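Local coordinates for enterochelin esterase (Salmonella enterica subsp. enterica serovar Typhimurium, PDB 3MGA), which probably hydrolyses the ester bonds of the iron-loaded siderophore enterobactin, as an esterase of the alpha/beta-hydrolase class, at residues G184-R188 with I240-D244; R188-L192 with A214-W220; R248-C254 with Q288-S294; V309-S313 with W388-L392. One frame throughout, in Å; residues are numbered along the deposited sequence.

In the fold
The four contacts illustrate how an alpha/beta-hydrolase sheet changes its chemistry from place to place. Contacts 1 and 2 share strand 185-193 and meet at R188, whose guanidinium pairs with D241 in one and E215 in the other; both are only partly buried, contact 1 being mainly polar and contact 2 mixing indole packing with a salt bridge at its margin. Contact 3, also partly buried, joins two helix ends around the probable nucleophile elbow and is tied to contact 1 through E251, which pairs with R187. Contact 4 is the buried one, a strand against a helix, held by two hydrogen bonds and leucine packing; its Q312 O lies 3.0 Å from S289 N of contact 3.

Contact 1: G184-R188 with I240-D244; sequences GNSRR and IDAID
An arginine pair illustrates how a strand can tie down the loop that leaves its neighbour. G184 (phi 79°, psi 31°) and N185 form a G1 beta bulge against strand 174-180. The chain extends through S186, whose CB points away while its O lies 3.7 Å from I243 CD1. R187 (phi -168°, psi 154°; chi1 t, chi2 t, chi3 m), its CB toward the loop, places its guanidinium against it: NH1 donates to D241 O at 2.8 Å, NH2 to N185 OD1 at 3.0 Å, and I243 CD1 lies over one face, 3.5 Å from R187 NH2. R188 (chi1 m, chi2 t, chi3 m) has its backbone O accepting from D241 N at 3.1 Å, while its NE and NH2 each reach D241 OD2 at 3.1 Å in a salt bridge; R188 CA is 5.5 Å from D241 CA. D241 OD1 accepts a hydrogen bond from I243 N at 2.8 Å, an Asx turn. The directions CA 185 to 188 and CA 240 to 243 are 123° apart. R187 and N185 also bind E251, and R188 binds E215, so the loop sits between strand 185-193 and helices 210-216 and 245-251, D244 being N-cap of the latter.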
loop_
_atom_site.group_PDB
_atom_site.type_symbol
_atom_site.label_atom_id
_atom_site.label_comp_id
_atom_site.label_asym_id
_atom_site.label_seq_id
_atom_site.Cartn_x
_atom_site.Cartn_y
_atom_site.Cartn_z
ATOM N N GLY A 184 -16.319 20.143 8.389
ATOM C CA GLY A 184 -17.506 20.537 7.642
ATOM C C GLY A 184 -17.916 19.495 6.628
ATOM O O GLY A 184 -18.456 19.827 5.584
ATOM N N ASN A 185 -17.636 18.231 6.934
ATOM C CA ASN A 185 -18.002 17.121 6.058
ATOM C C ASN A 185 -18.323 15.862 6.865
ATOM O O ASN A 185 -17.946 15.762 8.033
ATOM C CB ASN A 185 -16.901 16.858 5.019
ATOM C CG ASN A 185 -15.571 16.455 5.645
ATOM O OD1 ASN A 185 -15.522 15.739 6.643
ATOM N ND2 ASN A 185 -14.483 16.899 5.034
ATOM N N SER A 186 -19.050 14.934 6.240
ATOM C CA SER A 186 -19.438 13.662 6.863
ATOM C C SER A 186 -18.606 12.548 6.258
ATOM O O SER A 186 -18.126 12.667 5.127
ATOM C CB SER A 186 -20.930 13.383 6.684
ATOM O OG SER A 186 -21.704 14.395 7.321
ATOM N N ARG A 187 -18.495 11.436 6.975
ATOM C CA ARG A 187 -17.621 10.358 6.547
ATOM C C ARG A 187 -17.856 9.071 7.322
ATOM O O ARG A 187 -18.282 9.115 8.451
ATOM C CB ARG A 187 -16.246 10.887 6.881
ATOM C CG ARG A 187 -15.080 10.033 6.774
ATOM C CD ARG A 187 -14.020 10.707 7.619
ATOM N NE ARG A 187 -13.917 12.143 7.324
ATOM C CZ ARG A 187 -13.031 12.693 6.496
ATOM N NH1 ARG A 187 -12.112 11.948 5.875
ATOM N NH2 ARG A 187 -13.041 14.009 6.313
ATOM N N ARG A 188 -17.541 7.930 6.713
ATOM C CA ARG A 188 -17.687 6.636 7.363
ATOM C C ARG A 188 -16.437 6.289 8.136
ATOM O O ARG A 188 -15.322 6.583 7.693
ATOM C CB ARG A 188 -17.858 5.503 6.341
ATOM C CG ARG A 188 -19.116 5.516 5.514
ATOM C CD ARG A 188 -19.025 4.455 4.410
ATOM N NE ARG A 188 -17.968 4.740 3.436
ATOM C CZ ARG A 188 -17.631 3.948 2.418
ATOM N NH1 ARG A 188 -18.258 2.789 2.219
ATOM N NH2 ARG A 188 -16.652 4.312 1.590
ATOM N N ILE A 240 -10.646 4.989 9.060
ATOM C CA ILE A 240 -11.266 6.239 8.635
ATOM C C ILE A 240 -11.296 6.382 7.115
ATOM O O ILE A 240 -10.284 6.229 6.445
ATOM C CB ILE A 240 -10.561 7.462 9.239
ATOM C CG1 ILE A 240 -10.397 7.305 10.754
ATOM C CG2 ILE A 240 -11.348 8.729 8.918
ATOM C CD1 ILE A 240 -9.679 8.473 11.396
ATOM N N ASP A 241 -12.475 6.687 6.590
ATOM C CA ASP A 241 -12.674 6.867 5.154
ATOM C C ASP A 241 -12.046 8.186 4.744
ATOM O O ASP A 241 -12.312 9.221 5.371
ATOM C CB ASP A 241 -14.179 6.902 4.863
ATOM C CG ASP A 241 -14.508 6.895 3.389
ATOM O OD1 ASP A 241 -13.600 6.921 2.543
ATOM O OD2 ASP A 241 -15.711 6.859 3.072
ATOM N N ALA A 242 -11.201 8.146 3.717
ATOM C CA ALA A 242 -10.560 9.352 3.188
ATOM C C ALA A 242 -11.537 10.117 2.287
ATOM O O ALA A 242 -11.241 11.235 1.854
ATOM C CB ALA A 242 -9.290 8.995 2.406
ATOM N N ILE A 243 -12.675 9.483 1.990
ATOM C CA ILE A 243 -13.754 10.050 1.168
ATOM C C ILE A 243 -13.471 9.975 -0.329
ATOM O O ILE A 243 -14.109 9.219 -1.053
ATOM C CB ILE A 243 -14.104 11.524 1.550
ATOM C CG1 ILE A 243 -14.454 11.634 3.034
ATOM C CG2 ILE A 243 -15.258 12.026 0.703
ATOM C CD1 ILE A 243 -14.882 13.024 3.452
ATOM N N ASP A 244 -12.523 10.772 -0.789
ATOM C CA ASP A 244 -12.176 10.804 -2.205
ATOM C C ASP A 244 -10.824 11.480 -2.367
ATOM O O ASP A 244 -10.255 11.961 -1.394
ATOM C CB ASP A 244 -13.275 11.514 -3.017
ATOM C CG ASP A 244 -13.577 12.915 -2.504
ATOM O OD1 ASP A 244 -12.765 13.450 -1.719
ATOM O OD2 ASP A 244 -14.622 13.486 -2.890
HETATM O O HOH W 1 -9.713 12.475 3.651
#

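Contact 2: R188-L192 with A214-W220; sequences RVWIL and AENMPVW
W190 lays the face of its indole over the methyl of A214: A214 CB stands 3.7 Å from the centroid of the five-membered ring, 13° off its normal, a CH-pi contact. The tryptophan (chi1 m, chi2 -98°) belongs to an extended strand, 188-192, in which alternate residues R188, W190 and L192 point toward the partner. That partner, 214-220, is the end of a helix, with a wider pi-type turn at 214-216, followed by a loop leading to W220. W190 CA and A214 CA are 7.5 Å apart, as are L192 CA and W220 CA. W220 (chi1 -29°) offers its ring edge: CH2 lies 3.7 Å from W190 CB and CE3 3.5 Å from L192 CD2. The two indoles meet obliquely, their planes at 47°. At the start of the strand segment R188 NH1, of a guanidinium shared with D241, forms a salt bridge with E215 OE2 at 2.9 Å, its hydrogen bond weak; a water donates to E215 OE2 at 3.0 Å and weakly accepts from W190 NE1 at 3.4 Å. This is sheet-to-helix packing of an alpha/beta fold: strand 185-193 lies between strands 174-180 and 236-240, and L239 of the latter also touches W190, A214 and W220.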
loop_
_atom_site.group_PDB
_atom_site.type_symbol
_atom_site.label_atom_id
_atom_site.label_comp_id
_atom_site.label_asym_id
_atom_site.label_seq_id
_atom_site.Cartn_x
_atom_site.Cartn_y
_atom_site.Cartn_z
ATOM N N ARG A 188 -17.541 7.930 6.713
ATOM C CA ARG A 188 -17.687 6.636 7.363
ATOM C C ARG A 188 -16.437 6.289 8.136
ATOM O O ARG A 188 -15.322 6.583 7.693
ATOM C CB ARG A 188 -17.858 5.503 6.341
ATOM C CG ARG A 188 -19.116 5.516 5.514
ATOM C CD ARG A 188 -19.025 4.455 4.410
ATOM N NE ARG A 188 -17.968 4.740 3.436
ATOM C CZ ARG A 188 -17.631 3.948 2.418
ATOM N NH1 ARG A 188 -18.258 2.789 2.219
ATOM N NH2 ARG A 188 -16.652 4.312 1.590
ATOM N N VAL A 189 -16.639 5.639 9.279
ATOM C CA VAL A 189 -15.551 5.127 10.095
ATOM C C VAL A 189 -15.954 3.698 10.501
ATOM O O VAL A 189 -17.136 3.423 10.775
ATOM C CB VAL A 189 -15.265 5.995 11.329
ATOM C CG1 VAL A 189 -14.794 7.395 10.899
ATOM C CG2 VAL A 189 -16.499 6.076 12.244
ATOM N N TRP A 190 -14.998 2.782 10.489
ATOM C CA TRP A 190 -15.275 1.404 10.867
ATOM C C TRP A 190 -14.620 1.082 12.205
ATOM O O TRP A 190 -13.536 1.564 12.509
ATOM C CB TRP A 190 -14.769 0.440 9.806
ATOM C CG TRP A 190 -15.509 0.458 8.509
ATOM C CD1 TRP A 190 -16.498 -0.404 8.123
ATOM C CD2 TRP A 190 -15.296 1.341 7.400
ATOM N NE1 TRP A 190 -16.917 -0.110 6.844
ATOM C CE2 TRP A 190 -16.200 0.963 6.384
ATOM C CE3 TRP A 190 -14.430 2.410 7.164
ATOM C CZ2 TRP A 190 -16.264 1.621 5.164
ATOM C CZ3 TRP A 190 -14.498 3.066 5.948
ATOM C CH2 TRP A 190 -15.405 2.668 4.966
ATOM N N ILE A 191 -15.276 0.257 13.006
ATOM C CA ILE A 191 -14.739 -0.103 14.306
ATOM C C ILE A 191 -14.685 -1.604 14.483
ATOM O O ILE A 191 -15.701 -2.274 14.392
ATOM C CB ILE A 191 -15.594 0.466 15.453
ATOM C CG1 ILE A 191 -15.675 1.988 15.378
ATOM C CG2 ILE A 191 -15.005 0.066 16.805
ATOM C CD1 ILE A 191 -16.551 2.598 16.486
ATOM N N LEU A 192 -13.498 -2.127 14.740
ATOM C CA LEU A 192 -13.334 -3.547 15.012
ATOM C C LEU A 192 -12.667 -3.701 16.372
ATOM O O LEU A 192 -11.702 -3.015 16.660
ATOM C CB LEU A 192 -12.452 -4.230 13.963
ATOM C CG LEU A 192 -12.175 -5.713 14.249
ATOM C CD1 LEU A 192 -13.452 -6.513 14.059
ATOM C CD2 LEU A 192 -11.073 -6.253 13.352
ATOM N N ALA A 214 -11.167 -1.735 4.584
ATOM C CA ALA A 214 -12.467 -2.263 5.003
ATOM C C ALA A 214 -13.215 -2.921 3.838
ATOM O O ALA A 214 -14.033 -3.801 4.063
ATOM C CB ALA A 214 -13.326 -1.159 5.627
ATOM N N GLU A 215 -12.923 -2.517 2.602
ATOM C CA GLU A 215 -13.624 -3.061 1.432
ATOM C C GLU A 215 -12.738 -3.750 0.372
ATOM O O GLU A 215 -12.949 -4.928 0.062
ATOM C CB GLU A 215 -14.477 -1.954 0.785
ATOM C CG GLU A 215 -15.504 -1.342 1.773
ATOM C CD GLU A 215 -16.407 -0.261 1.167
ATOM O OE1 GLU A 215 -16.105 0.254 0.062
ATOM O OE2 GLU A 215 -17.423 0.084 1.821
ATOM N N ASN A 216 -11.767 -3.032 -0.188
ATOM C CA ASN A 216 -10.902 -3.612 -1.234
ATOM C C ASN A 216 -10.024 -4.759 -0.742
ATOM O O ASN A 216 -9.854 -5.769 -1.421
ATOM C CB ASN A 216 -9.996 -2.551 -1.853
ATOM C CG ASN A 216 -10.763 -1.357 -2.364
ATOM O OD1 ASN A 216 -11.529 -0.753 -1.628
ATOM N ND2 ASN A 216 -10.524 -0.982 -3.614
HETATM N N MSE A 217 -9.496 -4.611 0.460
HETATM C CA MSE A 217 -8.619 -5.614 1.021
HETATM C C MSE A 217 -8.881 -5.650 2.528
HETATM O O MSE A 217 -8.097 -5.119 3.314
HETATM C CB MSE A 217 -7.198 -5.211 0.642
HETATM C CG MSE A 217 -6.105 -6.161 0.976
HETATM SE SE MSE A 217 -4.534 -5.636 -0.063
HETATM C CE MSE A 217 -5.152 -6.186 -1.808
ATOM N N PRO A 218 -10.015 -6.268 2.929
ATOM C CA PRO A 218 -10.447 -6.343 4.347
ATOM C C PRO A 218 -9.393 -6.850 5.313
ATOM O O PRO A 218 -8.902 -7.966 5.179
ATOM C CB PRO A 218 -11.671 -7.276 4.306
ATOM C CG PRO A 218 -12.175 -7.175 2.904
ATOM C CD PRO A 218 -10.931 -7.030 2.058
ATOM N N VAL A 219 -9.074 -6.012 6.293
ATOM C CA VAL A 219 -8.042 -6.306 7.277
ATOM C C VAL A 219 -8.521 -7.143 8.478
ATOM O O VAL A 219 -7.700 -7.679 9.218
ATOM C CB VAL A 219 -7.448 -4.971 7.790
ATOM C CG1 VAL A 219 -8.456 -4.243 8.679
ATOM C CG2 VAL A 219 -6.152 -5.188 8.528
ATOM N N TRP A 220 -9.835 -7.312 8.634
ATOM C CA TRP A 220 -10.377 -8.021 9.817
ATOM C C TRP A 220 -9.844 -9.459 10.003
ATOM O O TRP A 220 -9.318 -9.793 11.071
ATOM C CB TRP A 220 -11.909 -8.097 9.796
ATOM C CG TRP A 220 -12.645 -6.996 9.084
ATOM C CD1 TRP A 220 -13.457 -7.146 8.003
ATOM C CD2 TRP A 220 -12.629 -5.593 9.380
ATOM N NE1 TRP A 220 -13.965 -5.934 7.621
ATOM C CE2 TRP A 220 -13.474 -4.963 8.449
ATOM C CE3 TRP A 220 -11.994 -4.809 10.344
ATOM C CZ2 TRP A 220 -13.704 -3.590 8.456
ATOM C CZ3 TRP A 220 -12.223 -3.440 10.346
ATOM C CH2 TRP A 220 -13.064 -2.849 9.411
HETATM O O HOH W 2 -18.504 -1.496 4.149
#

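Contact 3: R248-C254 with Q288-S294; sequences RSQELPC and QSFGGLS. With GOL (glycerol), chain E.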
loop_
_atom_site.group_PDB
_atom_site.type_symbol
_atom_site.label_atom_id
_atom_site.label_comp_id
_atom_site.label_asym_id
_atom_site.label_seq_id
_atom_site.Cartn_x
_atom_site.Cartn_y
_atom_site.Cartn_z
ATOM N N ARG A 248 -8.829 13.695 0.381
ATOM C CA ARG A 248 -7.639 13.024 0.865
ATOM C C ARG A 248 -6.378 13.862 0.616
ATOM O O ARG A 248 -5.531 14.002 1.501
ATOM C CB ARG A 248 -7.519 11.645 0.205
ATOM C CG ARG A 248 -6.355 10.808 0.698
ATOM C CD ARG A 248 -6.326 9.435 0.038
ATOM N NE ARG A 248 -5.253 8.616 0.596
ATOM C CZ ARG A 248 -4.007 8.588 0.138
ATOM N NH1 ARG A 248 -3.650 9.328 -0.905
ATOM N NH2 ARG A 248 -3.110 7.815 0.733
ATOM N N SER A 249 -6.264 14.412 -0.587
ATOM C CA SER A 249 -5.113 15.234 -0.944
ATOM C C SER A 249 -5.093 16.555 -0.165
ATOM O O SER A 249 -4.051 17.197 -0.061
ATOM C CB SER A 249 -5.093 15.491 -2.452
ATOM O OG SER A 249 -5.004 14.266 -3.165
ATOM N N GLN A 250 -6.245 16.952 0.376
ATOM C CA GLN A 250 -6.361 18.182 1.170
ATOM C C GLN A 250 -6.275 17.929 2.686
ATOM O O GLN A 250 -5.750 18.760 3.425
ATOM C CB GLN A 250 -7.702 18.872 0.878
ATOM C CG GLN A 250 -7.832 19.474 -0.516
ATOM C CD GLN A 250 -9.238 20.027 -0.809
ATOM O OE1 GLN A 250 -10.255 19.516 -0.307
ATOM N NE2 GLN A 250 -9.295 21.056 -1.647
ATOM N N GLU A 251 -6.783 16.785 3.140
ATOM C CA GLU A 251 -6.838 16.480 4.578
ATOM C C GLU A 251 -5.674 15.688 5.164
ATOM O O GLU A 251 -5.368 15.852 6.338
ATOM C CB GLU A 251 -8.165 15.764 4.902
ATOM C CG GLU A 251 -9.401 16.629 4.605
ATOM C CD GLU A 251 -10.730 15.907 4.810
ATOM O OE1 GLU A 251 -10.765 14.652 4.811
ATOM O OE2 GLU A 251 -11.753 16.611 4.959
ATOM N N LEU A 252 -5.036 14.835 4.368
ATOM C CA LEU A 252 -3.925 14.027 4.868
ATOM C C LEU A 252 -2.535 14.678 4.838
ATOM O O LEU A 252 -1.741 14.454 5.756
ATOM C CB LEU A 252 -3.867 12.665 4.154
ATOM C CG LEU A 252 -5.020 11.684 4.402
ATOM C CD1 LEU A 252 -4.728 10.336 3.716
ATOM C CD2 LEU A 252 -5.243 11.463 5.886
ATOM N N PRO A 253 -2.215 15.466 3.797
ATOM C CA PRO A 253 -0.857 16.022 3.813
ATOM C C PRO A 253 -0.636 17.192 4.770
ATOM O O PRO A 253 -0.702 18.367 4.376
ATOM C CB PRO A 253 -0.624 16.439 2.359
ATOM C CG PRO A 253 -1.924 16.611 1.788
ATOM C CD PRO A 253 -2.872 15.676 2.501
ATOM N N CYS A 254 -0.356 16.853 6.023
ATOM C CA CYS A 254 -0.081 17.835 7.066
ATOM C C CYS A 254 -1.183 18.879 7.235
ATOM O O CYS A 254 -0.927 20.077 7.195
ATOM C CB CYS A 254 1.269 18.517 6.808
ATOM S SG CYS A 254 2.666 17.364 6.698
ATOM N N GLN A 288 -0.555 4.858 4.660
ATOM C CA GLN A 288 0.311 4.639 3.518
ATOM C C GLN A 288 0.293 5.839 2.584
ATOM O O GLN A 288 -0.746 6.468 2.393
ATOM C CB GLN A 288 -0.139 3.406 2.732
ATOM C CG GLN A 288 -0.408 2.181 3.580
ATOM C CD GLN A 288 -1.727 2.251 4.314
ATOM O OE1 GLN A 288 -2.719 2.733 3.776
ATOM N NE2 GLN A 288 -1.756 1.731 5.535
ATOM N N SER A 289 1.448 6.135 1.991
ATOM C CA SER A 289 1.586 7.236 1.036
ATOM C C SER A 289 1.245 8.536 1.787
ATOM O O SER A 289 1.891 8.807 2.806
ATOM C CB SER A 289 0.712 6.961 -0.188
ATOM O OG SER A 289 1.069 7.793 -1.269
ATOM N N PHE A 290 0.265 9.337 1.351
ATOM C CA PHE A 290 -0.057 10.546 2.139
ATOM C C PHE A 290 -0.489 10.155 3.548
ATOM O O PHE A 290 -0.399 10.966 4.471
ATOM C CB PHE A 290 -1.141 11.451 1.533
ATOM C CG PHE A 290 -0.680 12.318 0.396
ATOM C CD1 PHE A 290 0.538 12.976 0.446
ATOM C CD2 PHE A 290 -1.545 12.606 -0.656
ATOM C CE1 PHE A 290 0.933 13.824 -0.588
ATOM C CE2 PHE A 290 -1.161 13.450 -1.683
ATOM C CZ PHE A 290 0.082 14.058 -1.652
ATOM N N GLY A 291 -0.983 8.926 3.700
ATOM C CA GLY A 291 -1.399 8.417 5.004
ATOM C C GLY A 291 -0.214 8.253 5.939
ATOM O O GLY A 291 -0.347 8.411 7.157
ATOM N N GLY A 292 0.945 7.926 5.367
ATOM C CA GLY A 292 2.173 7.732 6.148
ATOM C C GLY A 292 2.708 9.067 6.621
ATOM O O GLY A 292 3.161 9.208 7.764
ATOM N N LEU A 293 2.646 10.042 5.727
ATOM C CA LEU A 293 3.074 11.393 6.018
ATOM C C LEU A 293 2.194 11.970 7.114
ATOM O O LEU A 293 2.683 12.566 8.079
ATOM C CB LEU A 293 2.962 12.258 4.746
ATOM C CG LEU A 293 3.164 13.773 4.830
ATOM C CD1 LEU A 293 4.551 14.154 5.327
ATOM C CD2 LEU A 293 2.898 14.389 3.453
ATOM N N SER A 294 0.893 11.770 6.968
ATOM C CA SER A 294 -0.068 12.283 7.924
ATOM C C SER A 294 0.091 11.612 9.292
ATOM O O SER A 294 -0.036 12.276 10.312
ATOM C CB SER A 294 -1.499 12.100 7.401
ATOM O OG SER A 294 -2.396 12.967 8.073
HETATM C C1 GOL E . 0.370 10.704 -4.766
HETATM O O1 GOL E . -0.945 10.804 -5.261
HETATM C C2 GOL E . 0.420 9.791 -3.547
HETATM O O2 GOL E . 0.512 8.442 -3.961
HETATM C C3 GOL E . -0.832 9.978 -2.695
HETATM O O3 GOL E . -0.571 9.691 -1.339
HETATM O O HOH W 3 -3.324 15.704 8.270
#
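S289 sits at phi 62° and psi -123°, a strained backbone conformation at the tight turn between strand 284-288 and helix 290-301. With G287-x-S289-x-G291 around it, this fits the nucleophile elbow of alpha/beta hydrolases, and S289 is probably the nucleophile. G291 suits the sharp turn, since a CB there would clash with Q288 N. The end of helix 245-251 packs over it. L252 CB meets F290 CB at 4.0 Å, P253 CB lies over one face of the F290 ring, 4.1 Å from F290 CD1, and C254 SG touches L293 CD1 at 4.0 Å; P253 is the centre of an inverse gamma turn that brings C254 round to L293. R248 extends all-t through chi3, so that its guanidinium reaches the elbow with F290 CB over one face, and D209 holds its NE in a salt bridge. A glycerol, probably from the crystallisation liquor, occupies the pocket, touching the other face of F290. Glycerol O3 accepts from R248 NH1 at 3.1 Å and from F290 N at 2.8 Å, a place consistent with an oxyanion hole. S289 OG is hydrogen-bonded to glycerol O3 at 2.5 Å and to glycerol O2 at 2.8 Å.

Contact 4: V309-S313 with W388-L392; sequences VLSQS and WRGGL
Helix 388-392 runs nearly antiparallel to strand 309-312, their axes 9.5 Å apart at closest approach and at 164° to one another, the layering of an alpha/beta hydrolase in which a helix lies along a strand in the parallel part of the sheet. The segment opens with W388 (chi1 m, chi2 -35°), one turn into helix 385-399, its CB toward the strand; W388 CA is 6.7 Å from Q312 CA. W388 NE1 donates to S313 OG at 3.0 Å, a bond near the plane of the ring, while W388 O accepts from Q312 NE2 (Q312 chi1 m, chi2 t) at 2.9 Å in an almost perfectly straight bond and from L392 N at 2.8 Å within the helix. Past R389 and G390, G391 approaches the strand: an ideal CB would come within 3.0 Å of Q312 NE2, so the amide packs on bare backbone, NE2 3.6 Å from G391 C. L392 CB is 3.6 Å from Q312 OE1, L392 CD2 4.0 Å from L310 CD2, and L392 CA 7.7 Å from L310 CA. Strand 309-312 is extended until S313, which turns to phi 50°, psi 42° and brings its hydroxyl, hydrogen-bonded also to E353, to the indole. Q312 NE2 has a second partner in E348, and W388 meets H383 edge-to-face. The contact seats helix 385-399 on strand 308-312, between strands 284-288 and 344-350, with W213 of helix 210-216 beside L392.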
loop_
_atom_site.group_PDB
_atom_site.type_symbol
_atom_site.label_atom_id
_atom_site.label_comp_id
_atom_site.label_asym_id
_atom_site.label_seq_id
_atom_site.Cartn_x
_atom_site.Cartn_y
_atom_site.Cartn_z
ATOM N N VAL A 309 3.735 5.530 15.491
ATOM C CA VAL A 309 3.518 5.852 14.094
ATOM C C VAL A 309 3.923 4.678 13.203
ATOM O O VAL A 309 4.926 3.996 13.458
ATOM C CB VAL A 309 4.329 7.095 13.673
ATOM C CG1 VAL A 309 4.276 7.287 12.170
ATOM C CG2 VAL A 309 3.825 8.338 14.395
ATOM N N LEU A 310 3.103 4.430 12.183
ATOM C CA LEU A 310 3.370 3.406 11.200
ATOM C C LEU A 310 3.214 4.045 9.820
ATOM O O LEU A 310 2.095 4.220 9.321
ATOM C CB LEU A 310 2.443 2.202 11.375
ATOM C CG LEU A 310 2.540 1.100 10.298
ATOM C CD1 LEU A 310 3.986 0.756 9.978
ATOM C CD2 LEU A 310 1.747 -0.161 10.700
ATOM N N SER A 311 4.344 4.430 9.232
ATOM C CA SER A 311 4.359 5.027 7.910
ATOM C C SER A 311 4.893 4.049 6.875
ATOM O O SER A 311 6.043 3.600 6.964
ATOM C CB SER A 311 5.206 6.285 7.880
ATOM O OG SER A 311 5.269 6.794 6.551
ATOM N N GLN A 312 4.049 3.727 5.901
ATOM C CA GLN A 312 4.410 2.821 4.819
ATOM C C GLN A 312 4.444 3.671 3.553
ATOM O O GLN A 312 3.464 4.347 3.238
ATOM C CB GLN A 312 3.371 1.702 4.676
ATOM C CG GLN A 312 3.002 1.028 5.995
ATOM C CD GLN A 312 2.086 -0.169 5.827
ATOM O OE1 GLN A 312 0.955 -0.155 6.295
ATOM N NE2 GLN A 312 2.560 -1.197 5.125
ATOM N N SER A 313 5.578 3.656 2.851
ATOM C CA SER A 313 5.760 4.449 1.624
ATOM C C SER A 313 5.366 5.913 1.841
ATOM O O SER A 313 4.731 6.535 0.989
ATOM C CB SER A 313 4.966 3.849 0.464
ATOM O OG SER A 313 5.445 2.568 0.134
ATOM N N TRP A 388 1.999 -3.517 1.302
ATOM C CA TRP A 388 1.627 -2.786 2.513
ATOM C C TRP A 388 0.764 -3.607 3.450
ATOM O O TRP A 388 0.901 -3.491 4.657
ATOM C CB TRP A 388 0.887 -1.467 2.238
ATOM C CG TRP A 388 1.547 -0.488 1.323
ATOM C CD1 TRP A 388 2.876 -0.251 1.197
ATOM C CD2 TRP A 388 0.887 0.502 0.521
ATOM N NE1 TRP A 388 3.095 0.770 0.297
ATOM C CE2 TRP A 388 1.885 1.257 -0.118
ATOM C CE3 TRP A 388 -0.457 0.799 0.256
ATOM C CZ2 TRP A 388 1.585 2.288 -1.015
ATOM C CZ3 TRP A 388 -0.753 1.828 -0.644
ATOM C CH2 TRP A 388 0.260 2.557 -1.259
ATOM N N ARG A 389 -0.125 -4.439 2.917
ATOM C CA ARG A 389 -1.010 -5.213 3.798
ATOM C C ARG A 389 -0.208 -6.018 4.818
ATOM O O ARG A 389 -0.616 -6.138 5.970
ATOM C CB ARG A 389 -1.938 -6.153 3.018
ATOM C CG ARG A 389 -1.310 -7.480 2.596
ATOM C CD ARG A 389 -2.291 -8.322 1.840
ATOM N NE ARG A 389 -1.779 -9.664 1.587
ATOM C CZ ARG A 389 -2.489 -10.641 1.027
ATOM N NH1 ARG A 389 -1.944 -11.836 0.843
ATOM N NH2 ARG A 389 -3.744 -10.431 0.656
ATOM N N GLY A 390 0.930 -6.563 4.390
ATOM C CA GLY A 390 1.784 -7.359 5.273
ATOM C C GLY A 390 2.564 -6.499 6.243
ATOM O O GLY A 390 2.780 -6.873 7.390
ATOM N N GLY A 391 3.005 -5.340 5.775
ATOM C CA GLY A 391 3.766 -4.427 6.623
ATOM C C GLY A 391 2.865 -3.779 7.649
ATOM O O GLY A 391 3.323 -3.321 8.703
ATOM N N LEU A 392 1.575 -3.743 7.339
ATOM C CA LEU A 392 0.607 -3.148 8.232
ATOM C C LEU A 392 0.540 -4.029 9.489
ATOM O O LEU A 392 0.653 -3.535 10.607
ATOM C CB LEU A 392 -0.769 -3.068 7.563
ATOM C CG LEU A 392 -1.714 -1.935 7.984
ATOM C CD1 LEU A 392 -3.134 -2.241 7.458
ATOM C CD2 LEU A 392 -1.750 -1.715 9.475
#